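Local coordinates for protein fanconi-associated nuclease 1 homolog (Pseudomonas aeruginosa, PDB 5Y7Q) that is a bacterial homolog of Fanconi-associated nuclease 1, built from several domains that include a VRR-NUC domain, at residues Q531-P534 with A535-R538; L559-C562 with R563-M567. All blocks are in the same frame, centred on the assembly; numbering follows the deposited sequence.

Contact 1: Q531-P534 with A535-R538; sequences QFWP and AQRR
Trp-533 and Arg-538 carry this turn, with the guanidinium of the arginine laid almost flat over the indole. The two planes differ by 19°, and CZ of Arg-538 sits 4.0 Å from the centroid of the six-membered ring of Trp-533, a cation-pi stack in which NH1 comes down over the benzo part, 3.5 Å from CE3 of Trp-533. Arg-538 reaches this place because CG leaves anti to the backbone N (chi1 -156°) and the chain then bends at chi3, carrying its end back across the ring. Beyond the stack, NH2 of Arg-538 donates to OE1 of Gln-536 at 2.8 Å; the acceptor lies in the guanidinium plane, whereas the nitrogen stands above the amide carbonyl plane. The backbones of the same pair are joined twice, from Trp-533 N to Arg-538 O (2.9 Å) and from Arg-538 N to Trp-533 O (3.1 Å), and CA of Phe-532 adds a CH...O contact to that first acceptor, Arg-538 O.

Buried Phe-532 faces helix 493-502, touching Leu-495, Gln-498 and Cys-502. The Trp-533/Arg-538 stack fits closely but lies toward solvent, and the exposed apex is looser still: Pro-534 and Ala-535 meet their partners largely through backbone atoms, while Gln-536 is linked by its side chain to Arg-538. CB of Arg-537 points away from 531-534, and NE donates to the backbone carbonyl oxygen of Asp-501. With Arg-537 at a positive phi of 58°, Arg-537 and Arg-538 both stand opposite Trp-533, a G1 beta bulge closing an antiparallel beta hairpin in the VRR-NUC domain.

Contact 2: L559-C562 with R563-M567; sequences LQFC and REREM
Arg-565 CD lies over one face of the Phe-561 ring, a CH-pi contact 4.0 Å from the centroid, while the Arg-565 guanidinium has CE1 of Phe-561 over its centre; the ring and guanidinium planes are inclined by 36°, so this is no flat stack. These contacts lie at the C-terminal end of helix 553-564, the helix of a beta-alpha-beta unit, and in the turn that follows. The Arg-563 guanidinium is instead touched at its edge, where Leu-559 CD1 is 3.5 Å from Arg-563 NH2. Leu-559 and Cys-562 pack on Val-569 of the following strand, and Phe-561 on Trp-511 and Arg-514 of helix 505-517.

On the exposed side, Gln-560 and Glu-564 run alongside each other one helical turn apart. Gln-560 stretches out from its helix (chi1 -174°, extended beyond CG), and its NE2 donates a hydrogen bond to the syn side of OE2 of Glu-564 at 3.1 Å, somewhat out of the carboxylate plane.

Glu-566 breaks the helical course with positive phi, turning Met-567 back so that its CB meets CB of Cys-562. The carbonyl oxygen of Cys-562 is gripped twice, by N of Met-567 at 2.9 Å and by N of Arg-565 at 3.1 Å, from opposite faces of its plane.

From the N terminus, strand 529-533 runs into contact 1, which reverses the chain directly into strand 538-545, its antiparallel neighbour in the mixed sheet. The chain then leaves the sheet for helix 553-564. Contact 2 ends that helix and turns the chain toward strand 569-577, which lies parallel to strand 538-545. The contacts are therefore in series, neither nested nor crossing: the first closes a hairpin within the sheet, the second a helix-to-strand turn of the crossover that follows. Their centres are about 19 Å apart and they do not touch, the nearest atoms being about 9 Å apart, yet strand 538-545 belongs to both units, and both lie in the VRR-NUC domain.

Contact 1: Q531-P534 with A535-R538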
loop_
_atom_site.group_PDB
_atom_site.type_symbol
_atom_site.label_atom_id
_atom_site.label_comp_id
_atom_site.label_asym_id
_atom_site.label_seq_id
_atom_site.Cartn_x
_atom_site.Cartn_y
_atom_site.Cartn_z
ATOM N N GLN A 531 -12.338 -23.876 12.956
ATOM C CA GLN A 531 -13.581 -24.452 13.431
ATOM C C GLN A 531 -13.541 -24.585 14.947
ATOM O O GLN A 531 -12.494 -24.880 15.541
ATOM C CB GLN A 531 -13.909 -25.802 12.762
ATOM C CG GLN A 531 -12.756 -26.620 12.240
ATOM C CD GLN A 531 -13.173 -28.071 11.998
ATOM O OE1 GLN A 531 -14.364 -28.400 12.044
ATOM N NE2 GLN A 531 -12.196 -28.945 11.759
ATOM N N PHE A 532 -14.693 -24.327 15.555
ATOM C CA PHE A 532 -14.866 -24.317 16.989
ATOM C C PHE A 532 -15.904 -25.356 17.372
ATOM O O PHE A 532 -16.910 -25.553 16.674
ATOM C CB PHE A 532 -15.305 -22.938 17.494
ATOM C CG PHE A 532 -14.301 -21.843 17.235
ATOM C CD1 PHE A 532 -13.083 -21.823 17.901
ATOM C CD2 PHE A 532 -14.581 -20.823 16.328
ATOM C CE1 PHE A 532 -12.164 -20.813 17.659
ATOM C CE2 PHE A 532 -13.672 -19.820 16.088
ATOM C CZ PHE A 532 -12.468 -19.808 16.745
ATOM N N TRP A 533 -15.640 -26.011 18.492
ATOM C CA TRP A 533 -16.604 -26.871 19.163
ATOM C C TRP A 533 -16.795 -26.206 20.521
ATOM O O TRP A 533 -16.001 -26.439 21.455
ATOM C CB TRP A 533 -16.091 -28.302 19.280
ATOM C CG TRP A 533 -15.868 -29.067 17.968
ATOM C CD1 TRP A 533 -16.767 -29.886 17.331
ATOM C CD2 TRP A 533 -14.656 -29.128 17.189
ATOM N NE1 TRP A 533 -16.196 -30.440 16.206
ATOM C CE2 TRP A 533 -14.901 -30.001 16.097
ATOM C CE3 TRP A 533 -13.394 -28.523 17.300
ATOM C CZ2 TRP A 533 -13.930 -30.279 15.121
ATOM C CZ3 TRP A 533 -12.428 -28.805 16.324
ATOM C CH2 TRP A 533 -12.704 -29.674 15.253
ATOM N N PRO A 534 -17.758 -25.281 20.634
ATOM C CA PRO A 534 -17.920 -24.519 21.889
ATOM C C PRO A 534 -18.294 -25.359 23.083
ATOM O O PRO A 534 -18.125 -24.880 24.208
ATOM C CB PRO A 534 -19.031 -23.508 21.559
ATOM C CG PRO A 534 -19.645 -23.979 20.277
ATOM C CD PRO A 534 -18.548 -24.697 19.535
ATOM N N ALA A 535 -18.803 -26.579 22.879
ATOM C CA ALA A 535 -19.150 -27.447 24.004
ATOM C C ALA A 535 -17.921 -27.787 24.838
ATOM O O ALA A 535 -17.924 -27.639 26.068
ATOM C CB ALA A 535 -19.818 -28.730 23.499
ATOM N N GLN A 536 -16.879 -28.292 24.192
ATOM C CA GLN A 536 -15.627 -28.626 24.847
ATOM C C GLN A 536 -14.571 -27.537 24.703
ATOM O O GLN A 536 -13.410 -27.778 25.020
ATOM C CB GLN A 536 -15.116 -29.969 24.329
ATOM C CG GLN A 536 -15.314 -30.158 22.836
ATOM C CD GLN A 536 -15.731 -31.570 22.455
ATOM O OE1 GLN A 536 -15.602 -31.972 21.293
ATOM N NE2 GLN A 536 -16.247 -32.323 23.426
ATOM N N ARG A 537 -14.934 -26.370 24.168
ATOM C CA ARG A 537 -14.030 -25.209 24.042
ATOM C C ARG A 537 -12.782 -25.537 23.221
ATOM O O ARG A 537 -11.657 -25.169 23.585
ATOM C CB ARG A 537 -13.641 -24.641 25.412
ATOM C CG ARG A 537 -14.843 -24.288 26.288
ATOM C CD ARG A 537 -14.433 -23.765 27.651
ATOM N NE ARG A 537 -13.838 -22.454 27.514
ATOM C CZ ARG A 537 -13.151 -21.822 28.459
ATOM N NH1 ARG A 537 -12.955 -22.402 29.642
ATOM N NH2 ARG A 537 -12.661 -20.597 28.206
ATOM N N ARG A 538 -12.977 -26.192 22.076
ATOM C CA ARG A 538 -11.839 -26.648 21.290
ATOM C C ARG A 538 -11.847 -26.033 19.896
ATOM O O ARG A 538 -12.884 -25.597 19.379
ATOM C CB ARG A 538 -11.817 -28.183 21.183
ATOM C CG ARG A 538 -10.428 -28.775 20.898
ATOM C CD ARG A 538 -10.456 -30.304 20.825
ATOM N NE ARG A 538 -10.941 -30.819 19.539
ATOM C CZ ARG A 538 -12.149 -31.343 19.345
ATOM N NH1 ARG A 538 -12.487 -31.796 18.141
ATOM N NH2 ARG A 538 -13.011 -31.422 20.358
#

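Contact 2: L559-C562 with R563-M567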
loop_
_atom_site.group_PDB
_atom_site.type_symbol
_atom_site.label_atom_id
_atom_site.label_comp_id
_atom_site.label_asym_id
_atom_site.label_seq_id
_atom_site.Cartn_x
_atom_site.Cartn_y
_atom_site.Cartn_z
ATOM N N LEU A 559 2.531 -23.549 9.580
ATOM C CA LEU A 559 2.272 -24.931 9.953
ATOM C C LEU A 559 3.390 -25.485 10.823
ATOM O O LEU A 559 3.131 -26.174 11.814
ATOM C CB LEU A 559 2.113 -25.779 8.704
ATOM C CG LEU A 559 0.818 -25.558 7.959
ATOM C CD1 LEU A 559 0.586 -26.792 7.124
ATOM C CD2 LEU A 559 -0.279 -25.364 8.952
ATOM N N GLN A 560 4.641 -25.218 10.450
ATOM C CA GLN A 560 5.763 -25.655 11.266
ATOM C C GLN A 560 5.662 -25.063 12.663
ATOM O O GLN A 560 5.801 -25.768 13.668
ATOM C CB GLN A 560 7.080 -25.261 10.592
ATOM C CG GLN A 560 8.336 -25.787 11.286
ATOM C CD GLN A 560 9.624 -25.166 10.736
ATOM O OE1 GLN A 560 9.636 -24.589 9.644
ATOM N NE2 GLN A 560 10.712 -25.276 11.500
ATOM N N PHE A 561 5.366 -23.771 12.741
ATOM C CA PHE A 561 5.276 -23.110 14.034
ATOM C C PHE A 561 4.160 -23.703 14.879
ATOM O O PHE A 561 4.335 -23.961 16.076
ATOM C CB PHE A 561 5.056 -21.616 13.833
ATOM C CG PHE A 561 4.876 -20.870 15.110
ATOM C CD1 PHE A 561 5.977 -20.466 15.846
ATOM C CD2 PHE A 561 3.607 -20.589 15.594
ATOM C CE1 PHE A 561 5.821 -19.770 17.039
ATOM C CE2 PHE A 561 3.443 -19.902 16.794
ATOM C CZ PHE A 561 4.551 -19.488 17.517
ATOM N N CYS A 562 2.998 -23.922 14.266
ATOM C CA CYS A 562 1.856 -24.459 14.995
ATOM C C CYS A 562 2.101 -25.894 15.463
ATOM O O CYS A 562 1.801 -26.236 16.613
ATOM C CB CYS A 562 0.606 -24.386 14.123
ATOM S SG CYS A 562 -0.213 -22.777 14.105
ATOM N N ARG A 563 2.640 -26.749 14.600
ATOM C CA ARG A 563 2.829 -28.126 15.032
ATOM C C ARG A 563 4.111 -28.316 15.827
ATOM O O ARG A 563 4.402 -29.444 16.221
ATOM C CB ARG A 563 2.778 -29.096 13.836
ATOM C CG ARG A 563 4.054 -29.250 12.995
ATOM C CD ARG A 563 3.832 -30.233 11.818
ATOM N NE ARG A 563 3.029 -29.672 10.717
ATOM C CZ ARG A 563 1.716 -29.865 10.533
ATOM N NH1 ARG A 563 1.009 -30.619 11.372
ATOM N NH2 ARG A 563 1.103 -29.304 9.493
ATOM N N GLU A 564 4.886 -27.259 16.079
ATOM C CA GLU A 564 5.902 -27.333 17.127
ATOM C C GLU A 564 5.370 -26.937 18.500
ATOM O O GLU A 564 6.046 -27.176 19.508
ATOM C CB GLU A 564 7.103 -26.454 16.776
ATOM C CG GLU A 564 7.969 -27.013 15.658
ATOM C CD GLU A 564 8.901 -25.973 15.054
ATOM O OE1 GLU A 564 8.716 -24.761 15.329
ATOM O OE2 GLU A 564 9.817 -26.372 14.301
ATOM N N ARG A 565 4.192 -26.323 18.552
ATOM C CA ARG A 565 3.476 -26.025 19.787
ATOM C C ARG A 565 2.401 -27.048 20.116
ATOM O O ARG A 565 1.655 -26.851 21.083
ATOM C CB ARG A 565 2.813 -24.646 19.699
ATOM C CG ARG A 565 3.611 -23.542 20.318
ATOM C CD ARG A 565 4.480 -22.922 19.290
ATOM N NE ARG A 565 5.104 -21.733 19.833
ATOM C CZ ARG A 565 6.411 -21.564 19.940
ATOM N NH1 ARG A 565 7.225 -22.530 19.526
ATOM N NH2 ARG A 565 6.894 -20.429 20.448
ATOM N N GLU A 566 2.276 -28.107 19.324
ATOM C CA GLU A 566 1.102 -28.976 19.374
ATOM C C GLU A 566 -0.167 -28.119 19.350
ATOM O O GLU A 566 -1.046 -28.213 20.209
ATOM C CB GLU A 566 1.138 -29.929 20.585
ATOM C CG GLU A 566 2.271 -30.995 20.562
ATOM C CD GLU A 566 1.775 -32.445 20.766
ATOM O OE1 GLU A 566 0.546 -32.663 20.886
ATOM O OE2 GLU A 566 2.619 -33.376 20.801
ATOM N N MET A 567 -0.216 -27.242 18.388
ATOM C CA MET A 567 -1.457 -26.573 18.059
ATOM C C MET A 567 -2.236 -27.401 17.051
ATOM O O MET A 567 -1.650 -28.088 16.206
ATOM C CB MET A 567 -1.192 -25.189 17.476
ATOM C CG MET A 567 -0.974 -24.129 18.527
ATOM S SD MET A 567 0.149 -22.842 17.983
ATOM C CE MET A 567 0.389 -21.958 19.525
#